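PDB 2XSG: CCMAN5 from Cellulosimicrobium cellulans, which hydrolyses alpha-mannosidic bonds as a glycoside hydrolase family 92 enzyme and probably uncaps mannose-6-phosphate on yeast-made glycoproteins, probably with the help of a bound calcium ion. Local coordinates for residues A[213-218]-A[223-228]; A[386-391]-A[395-400]; A[578-583]-A[636-641]. All blocks are in the same frame, centred on the assembly; numbering follows the deposited sequence.

Contact 1 of 3, residues A[213-218]-A[223-228]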
loop_
_atom_site.group_PDB
_atom_site.type_symbol
_atom_site.label_atom_id
_atom_site.label_comp_id
_atom_site.label_asym_id
_atom_site.label_seq_id
_atom_site.Cartn_x
_atom_site.Cartn_y
_atom_site.Cartn_z
ATOM N N THR A 213 -33.566 -6.170 20.532
ATOM C CA THR A 213 -33.867 -7.585 20.397
ATOM C C THR A 213 -33.178 -8.051 19.117
ATOM O O THR A 213 -32.715 -7.237 18.322
ATOM C CB THR A 213 -35.387 -7.898 20.339
ATOM O OG1 THR A 213 -35.991 -7.162 19.268
ATOM C CG2 THR A 213 -36.082 -7.576 21.690
ATOM N N VAL A 214 -33.117 -9.353 18.904
ATOM C CA VAL A 214 -32.258 -9.864 17.840
ATOM C C VAL A 214 -32.741 -11.196 17.254
ATOM O O VAL A 214 -33.296 -12.051 17.957
ATOM C CB VAL A 214 -30.772 -9.920 18.336
ATOM C CG1 VAL A 214 -30.670 -10.725 19.610
ATOM C CG2 VAL A 214 -29.797 -10.412 17.243
ATOM N N GLN A 215 -32.574 -11.323 15.943
ATOM C CA GLN A 215 -32.809 -12.555 15.224
ATOM C C GLN A 215 -31.588 -12.847 14.371
ATOM O O GLN A 215 -30.860 -11.923 13.975
ATOM C CB GLN A 215 -34.033 -12.420 14.338
ATOM C CG GLN A 215 -35.327 -12.351 15.135
ATOM C CD GLN A 215 -36.549 -12.435 14.253
ATOM O OE1 GLN A 215 -36.724 -11.642 13.324
ATOM N NE2 GLN A 215 -37.411 -13.408 14.541
ATOM N N THR A 216 -31.353 -14.124 14.091
ATOM C CA THR A 216 -30.187 -14.509 13.304
ATOM C C THR A 216 -30.620 -15.288 12.093
ATOM O O THR A 216 -31.763 -15.727 12.023
ATOM C CB THR A 216 -29.217 -15.366 14.115
ATOM O OG1 THR A 216 -29.872 -16.583 14.499
ATOM C CG2 THR A 216 -28.736 -14.601 15.359
ATOM N N TRP A 217 -29.708 -15.445 11.145
ATOM C CA TRP A 217 -29.909 -16.348 10.011
ATOM C C TRP A 217 -28.669 -17.194 9.717
ATOM O O TRP A 217 -27.548 -16.784 10.003
ATOM C CB TRP A 217 -30.340 -15.586 8.756
ATOM C CG TRP A 217 -29.230 -14.871 8.048
ATOM C CD1 TRP A 217 -28.285 -15.428 7.242
ATOM C CD2 TRP A 217 -28.960 -13.464 8.067
ATOM N NE1 TRP A 217 -27.436 -14.459 6.761
ATOM C CE2 TRP A 217 -27.828 -13.245 7.248
ATOM C CE3 TRP A 217 -29.573 -12.363 8.685
ATOM C CZ2 TRP A 217 -27.294 -11.973 7.024
ATOM C CZ3 TRP A 217 -29.031 -11.088 8.475
ATOM C CH2 TRP A 217 -27.906 -10.908 7.645
ATOM N N GLY A 218 -28.895 -18.371 9.147
ATOM C CA GLY A 218 -27.836 -19.220 8.640
ATOM C C GLY A 218 -28.079 -19.512 7.168
ATOM O O GLY A 218 -28.854 -18.790 6.480
ATOM N N LEU A 223 -34.828 -16.645 9.017
ATOM C CA LEU A 223 -34.592 -15.668 10.071
ATOM C C LEU A 223 -35.302 -16.130 11.318
ATOM O O LEU A 223 -36.532 -16.185 11.347
ATOM C CB LEU A 223 -35.094 -14.297 9.652
ATOM C CG LEU A 223 -34.810 -13.157 10.630
ATOM C CD1 LEU A 223 -33.308 -12.911 10.767
ATOM C CD2 LEU A 223 -35.513 -11.926 10.103
ATOM N N VAL A 224 -34.524 -16.467 12.344
ATOM C CA VAL A 224 -35.047 -17.189 13.504
ATOM C C VAL A 224 -34.660 -16.533 14.825
ATOM O O VAL A 224 -33.830 -15.617 14.864
ATOM C CB VAL A 224 -34.512 -18.635 13.540
ATOM C CG1 VAL A 224 -35.155 -19.492 12.424
ATOM C CG2 VAL A 224 -32.983 -18.637 13.428
ATOM N N ASP A 225 -35.247 -17.024 15.911
ATOM C CA ASP A 225 -34.931 -16.491 17.228
ATOM C C ASP A 225 -33.695 -17.139 17.847
ATOM O O ASP A 225 -33.250 -16.709 18.912
ATOM C CB ASP A 225 -36.123 -16.618 18.183
ATOM C CG ASP A 225 -37.288 -15.706 17.807
ATOM O OD1 ASP A 225 -37.072 -14.606 17.241
ATOM O OD2 ASP A 225 -38.437 -16.104 18.089
ATOM N N ALA A 226 -33.131 -18.164 17.201
ATOM C CA ALA A 226 -31.932 -18.827 17.755
ATOM C C ALA A 226 -30.768 -17.865 17.939
ATOM O O ALA A 226 -30.556 -16.964 17.127
ATOM C CB ALA A 226 -31.504 -20.035 16.894
ATOM N N THR A 227 -29.996 -18.079 18.996
ATOM C CA THR A 227 -28.966 -17.124 19.397
ATOM C C THR A 227 -27.577 -17.466 18.846
ATOM O O THR A 227 -26.608 -16.766 19.148
ATOM C CB THR A 227 -28.879 -17.039 20.931
ATOM O OG1 THR A 227 -28.780 -18.371 21.462
ATOM C CG2 THR A 227 -30.111 -16.333 21.518
ATOM N N ALA A 228 -27.479 -18.554 18.072
ATOM C CA ALA A 228 -26.185 -19.033 17.534
ATOM C C ALA A 228 -26.315 -19.496 16.081
ATOM O O ALA A 228 -27.296 -20.154 15.716
ATOM C CB ALA A 228 -25.619 -20.173 18.398
HETATM O O HOH W 1 -31.626 -14.002 18.617
#
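Gln215 lies across Leu223 at about a right angle, its OE1 3.5 Å from Leu223 CD2, while its amide nitrogen turns to Asp225. Gln215 NE2 donates to Asp225 OD1 over 3.0 Å; the oxygen lies near the amide plane, but the donor comes in from above the carboxylate, and the two planes are 37° apart. With CG anti to the carbonyl carbon (chi1 -70°), the extended Gln215 chain runs out to both partners. Thr216 departs on the face opposite Leu223, and its hydroxyl gives its proton to Ala226 O, OG1 to O 2.7 Å, tilted 34° from the carbonyl plane; Gln229 NE2 is a second partner of this OG1. The indole of Trp217 leads away from the partner strand, and Leu223 brings CD1 to the ring edge, 4.3 Å from Trp217 CE3; Trp217 NE1 bonds to Asp233. This is a beta hairpin at the rim of an antiparallel sheet in the family 92 N-terminal region: Thr216 and Val224 form a hydrogen-bonded pair, Val224 N to Thr216 O 2.9 Å. A water lies within bonding distance of Val214 O and Asp225 O. Beyond the short ladder, side-chain polar bonds thus take over from direct backbone pairing, perhaps aided by this water.

Contact 2 of 3, residues A[386-391]-A[395-400]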
loop_
_atom_site.group_PDB
_atom_site.type_symbol
_atom_site.label_atom_id
_atom_site.label_comp_id
_atom_site.label_asym_id
_atom_site.label_seq_id
_atom_site.Cartn_x
_atom_site.Cartn_y
_atom_site.Cartn_z
ATOM N N GLU A 386 8.722 -21.557 9.235
ATOM C CA GLU A 386 9.773 -22.532 9.496
ATOM C C GLU A 386 9.451 -23.438 10.702
ATOM O O GLU A 386 9.640 -24.660 10.639
ATOM C CB GLU A 386 11.122 -21.814 9.660
ATOM C CG GLU A 386 12.256 -22.674 10.159
ATOM C CD GLU A 386 12.765 -23.662 9.123
ATOM O OE1 GLU A 386 12.271 -23.699 7.976
ATOM O OE2 GLU A 386 13.703 -24.383 9.458
ATOM N N ALA A 387 8.953 -22.823 11.777
ATOM C CA ALA A 387 8.566 -23.509 13.017
ATOM C C ALA A 387 7.524 -24.619 12.845
ATOM O O ALA A 387 7.535 -25.589 13.607
ATOM C CB ALA A 387 8.074 -22.486 14.064
ATOM N N THR A 388 6.625 -24.472 11.864
ATOM C CA THR A 388 5.607 -25.496 11.590
ATOM C C THR A 388 6.265 -26.829 11.203
ATOM O O THR A 388 5.673 -27.902 11.378
ATOM C CB THR A 388 4.614 -25.090 10.481
ATOM O OG1 THR A 388 5.308 -24.942 9.230
ATOM C CG2 THR A 388 3.887 -23.795 10.834
ATOM N N GLY A 389 7.499 -26.747 10.705
ATOM C CA GLY A 389 8.221 -27.912 10.215
ATOM C C GLY A 389 7.662 -28.480 8.910
ATOM O O GLY A 389 8.117 -29.515 8.451
ATOM N N THR A 390 6.681 -27.815 8.307
ATOM C CA THR A 390 6.017 -28.393 7.129
ATOM C C THR A 390 6.737 -28.131 5.806
ATOM O O THR A 390 6.468 -28.807 4.803
ATOM C CB THR A 390 4.569 -27.916 6.976
ATOM O OG1 THR A 390 4.565 -26.539 6.576
ATOM C CG2 THR A 390 3.775 -28.110 8.288
ATOM N N GLY A 391 7.630 -27.142 5.799
ATOM C CA GLY A 391 8.315 -26.713 4.573
ATOM C C GLY A 391 7.416 -26.016 3.551
ATOM O O GLY A 391 7.893 -25.544 2.522
ATOM N N GLY A 395 1.483 -19.310 1.444
ATOM C CA GLY A 395 0.159 -19.505 0.839
ATOM C C GLY A 395 -0.655 -20.677 1.363
ATOM O O GLY A 395 -1.874 -20.712 1.199
ATOM N N GLY A 396 0.001 -21.628 2.025
ATOM C CA GLY A 396 -0.698 -22.811 2.539
ATOM C C GLY A 396 -1.283 -22.681 3.938
ATOM O O GLY A 396 -1.953 -23.596 4.416
ATOM N N PHE A 397 -1.042 -21.554 4.594
ATOM C CA PHE A 397 -1.541 -21.342 5.942
ATOM C C PHE A 397 -2.714 -20.373 5.938
ATOM O O PHE A 397 -2.896 -19.592 5.002
ATOM C CB PHE A 397 -0.448 -20.757 6.851
ATOM C CG PHE A 397 0.828 -21.547 6.865
ATOM C CD1 PHE A 397 0.881 -22.797 7.479
ATOM C CD2 PHE A 397 1.978 -21.038 6.259
ATOM C CE1 PHE A 397 2.065 -23.546 7.486
ATOM C CE2 PHE A 397 3.172 -21.774 6.258
ATOM C CZ PHE A 397 3.217 -23.031 6.881
ATOM N N VAL A 398 -3.493 -20.422 7.011
ATOM C CA VAL A 398 -4.523 -19.423 7.267
ATOM C C VAL A 398 -3.854 -18.225 7.958
ATOM O O VAL A 398 -3.212 -18.387 8.992
ATOM C CB VAL A 398 -5.663 -19.999 8.139
ATOM C CG1 VAL A 398 -6.654 -18.900 8.500
ATOM C CG2 VAL A 398 -6.380 -21.140 7.389
ATOM N N HIS A 399 -3.976 -17.035 7.374
ATOM C CA HIS A 399 -3.314 -15.847 7.934
ATOM C C HIS A 399 -4.117 -15.046 8.996
ATOM O O HIS A 399 -5.324 -15.236 9.138
ATOM C CB HIS A 399 -2.795 -14.977 6.798
ATOM C CG HIS A 399 -1.537 -15.514 6.199
ATOM N ND1 HIS A 399 -1.510 -16.655 5.422
ATOM C CD2 HIS A 399 -0.254 -15.108 6.320
ATOM C CE1 HIS A 399 -0.262 -16.910 5.072
ATOM N NE2 HIS A 399 0.518 -15.995 5.612
ATOM N N SER A 400 -3.430 -14.193 9.765
ATOM C CA SER A 400 -4.044 -13.530 10.935
ATOM C C SER A 400 -4.889 -12.313 10.571
ATOM O O SER A 400 -5.701 -11.859 11.379
ATOM C CB SER A 400 -2.981 -13.166 11.999
ATOM O OG SER A 400 -2.194 -12.048 11.622
#
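Phe397 reaches Thr388 and Thr390 with the far end of its ring, and the contact between the two segments is one of packing, without a hydrogen bond between them. Thr388 and Phe397 point at each other from opposite directions: Thr388 OG1 lies 3.7 Å from Phe397 CZ, and the methyl CG2 is 3.8 Å from Phe397 CE1. Thr390 slides past in the opposite sense and brings OG1, also oblique to the ring, to 3.8 Å from the same Phe397 CZ. Val335, from another loop, also touches Phe397. The two threonines and Phe397 lie at the C-terminal end of helix 368-387 and in the loop that follows it, where Gly389, at positive phi, is the first residue to leave the helical path. The polar bonds run within each side of the contact. Thr390 OG1 donates to Thr388 OG1 over 3.2 Å, and Thr390 N adds a weak bond to that oxygen. Thr388 OG1 also bonds to Ala385 O, back in the helix. An alanine in place of Thr388 removes both OG1 and CG2, which would probably leave the end of the Phe397 ring poorly covered and the Thr390 hydroxyl without this acceptor. On the other side, His399 ND1 donates to Phe397 O from above the carbonyl plane.

Contact 3 of 3, residues A[578-583]-A[636-641]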
loop_
_atom_site.group_PDB
_atom_site.type_symbol
_atom_site.label_atom_id
_atom_site.label_comp_id
_atom_site.label_asym_id
_atom_site.label_seq_id
_atom_site.Cartn_x
_atom_site.Cartn_y
_atom_site.Cartn_z
ATOM N N ASP A 578 5.996 13.267 -28.532
ATOM C CA ASP A 578 5.462 11.980 -28.992
ATOM C C ASP A 578 5.188 11.060 -27.801
ATOM O O ASP A 578 6.115 10.461 -27.236
ATOM C CB ASP A 578 6.431 11.299 -29.986
ATOM C CG ASP A 578 5.872 9.993 -30.592
ATOM O OD1 ASP A 578 4.842 9.443 -30.118
ATOM O OD2 ASP A 578 6.479 9.496 -31.565
ATOM N N GLY A 579 3.909 10.957 -27.429
ATOM C CA GLY A 579 3.466 10.017 -26.411
ATOM C C GLY A 579 3.951 8.580 -26.557
ATOM O O GLY A 579 4.138 7.882 -25.562
ATOM N N LYS A 580 4.138 8.130 -27.795
ATOM C CA LYS A 580 4.537 6.744 -28.067
ATOM C C LYS A 580 6.025 6.477 -27.757
ATOM O O LYS A 580 6.430 5.319 -27.595
ATOM C CB LYS A 580 4.186 6.383 -29.521
ATOM C CG LYS A 580 4.304 4.905 -29.902
ATOM C CD LYS A 580 3.052 4.059 -29.552
ATOM C CE LYS A 580 3.251 2.592 -29.999
ATOM N NZ LYS A 580 2.394 1.567 -29.278
ATOM N N ALA A 581 6.831 7.534 -27.652
ATOM C CA ALA A 581 8.257 7.378 -27.331
ATOM C C ALA A 581 8.538 7.254 -25.823
ATOM O O ALA A 581 9.694 7.168 -25.405
ATOM C CB ALA A 581 9.077 8.533 -27.943
ATOM N N MET A 582 7.477 7.256 -25.019
ATOM C CA MET A 582 7.591 7.107 -23.578
ATOM C C MET A 582 7.635 5.619 -23.205
ATOM O O MET A 582 6.603 4.939 -23.224
ATOM C CB MET A 582 6.412 7.812 -22.880
ATOM C CG MET A 582 6.387 7.683 -21.343
ATOM S SD MET A 582 7.874 8.257 -20.498
ATOM C CE MET A 582 8.035 9.972 -21.025
ATOM N N LEU A 583 8.819 5.120 -22.856
ATOM C CA LEU A 583 8.998 3.671 -22.601
ATOM C C LEU A 583 8.847 3.342 -21.122
ATOM O O LEU A 583 8.595 2.184 -20.749
ATOM C CB LEU A 583 10.365 3.190 -23.115
ATOM C CG LEU A 583 10.645 3.488 -24.591
ATOM C CD1 LEU A 583 11.925 2.815 -25.032
ATOM C CD2 LEU A 583 9.463 3.072 -25.484
ATOM N N GLY A 636 -3.641 -3.718 -25.231
ATOM C CA GLY A 636 -2.275 -4.233 -25.314
ATOM C C GLY A 636 -1.380 -3.625 -24.253
ATOM O O GLY A 636 -0.181 -3.486 -24.477
ATOM N N GLY A 637 -1.968 -3.264 -23.103
ATOM C CA GLY A 637 -1.235 -2.634 -21.990
ATOM C C GLY A 637 -0.958 -1.144 -22.162
ATOM O O GLY A 637 -0.206 -0.537 -21.376
ATOM N N GLU A 638 -1.575 -0.532 -23.168
ATOM C CA GLU A 638 -1.287 0.873 -23.462
ATOM C C GLU A 638 -2.536 1.758 -23.519
ATOM O O GLU A 638 -3.638 1.271 -23.810
ATOM C CB GLU A 638 -0.498 0.979 -24.769
ATOM C CG GLU A 638 0.769 0.139 -24.754
ATOM C CD GLU A 638 1.650 0.316 -25.973
ATOM O OE1 GLU A 638 1.443 1.272 -26.736
ATOM O OE2 GLU A 638 2.563 -0.516 -26.160
ATOM N N PHE A 639 -2.342 3.041 -23.209
ATOM C CA PHE A 639 -3.279 4.113 -23.570
ATOM C C PHE A 639 -3.263 4.224 -25.098
ATOM O O PHE A 639 -2.207 4.459 -25.684
ATOM C CB PHE A 639 -2.827 5.479 -23.020
ATOM C CG PHE A 639 -2.964 5.654 -21.516
ATOM C CD1 PHE A 639 -4.139 6.136 -20.962
ATOM C CD2 PHE A 639 -1.883 5.401 -20.669
ATOM C CE1 PHE A 639 -4.258 6.326 -19.569
ATOM C CE2 PHE A 639 -1.976 5.591 -19.276
ATOM C CZ PHE A 639 -3.168 6.046 -18.726
ATOM N N THR A 640 -4.419 4.081 -25.742
ATOM C CA THR A 640 -4.497 4.174 -27.212
ATOM C C THR A 640 -5.513 5.257 -27.584
ATOM O O THR A 640 -6.722 4.990 -27.592
ATOM C CB THR A 640 -4.943 2.857 -27.853
ATOM O OG1 THR A 640 -6.215 2.494 -27.309
ATOM C CG2 THR A 640 -3.926 1.719 -27.586
ATOM N N PRO A 641 -5.036 6.478 -27.897
ATOM C CA PRO A 641 -3.633 6.871 -28.005
ATOM C C PRO A 641 -2.977 7.190 -26.657
ATOM O O PRO A 641 -3.682 7.311 -25.648
ATOM C CB PRO A 641 -3.712 8.152 -28.838
ATOM C CG PRO A 641 -5.054 8.766 -28.440
ATOM C CD PRO A 641 -5.957 7.592 -28.242
#
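Lys580 and Glu638 form a salt bridge between a short 3-10 turn and the start of strand 638-646, the central strand of a small three-stranded antiparallel sheet. The lysine does most of the reaching. Its CG is anti to the backbone N (chi1 -169°), the chain bends at chi2 (84°), and from there it runs out nearly straight, bringing the ammonium group to the carboxylate. Glu638 leaves its strand toward the turn, with CG anti to the carbonyl carbon and the chain extended beyond it, so that the two side chains cross at roughly a right angle. Only their charged ends meet. At the root of the lysine, Asp578 OD1 accepts from Lys580 N over 2.8 Å in an Asx turn, and Ala581 N bonds to Asp578 O at 3.0 Å. The other carboxylate oxygen of Glu638 has its own cation, Arg622 of the adjoining strand 618-623, whose guanidinium also makes a weak bond to Lys580 O. Two positive groups around a buried acid would probably favour its ionised form and hold the carboxylate against rotation. Lys580 is exposed, by contrast, and comes in from the surface: its NZ lies 2.7 Å from Glu638 OE1, on the syn lone pair of that oxygen.

Going from the N terminus, the chain first closes contact 1, a short hairpin with four residues between its segments, at the margin of a sheet in the N-terminal region. Contact 2 follows, again with a brief gap of three residues; it folds the loop after helix 368-387 back on itself, and His399, at the far end, bonds through its backbone to strand 198-208 of the N-terminal region. Contact 3 spans much further, enclosing 52 residues that include helix 604-616 and strand 618-623, as well as the calcium ligands Asn588 and Glu589. The three are in series, neither nested nor crossed, and far apart: centres of contacts 1 and 3 are about 56 Å from each other.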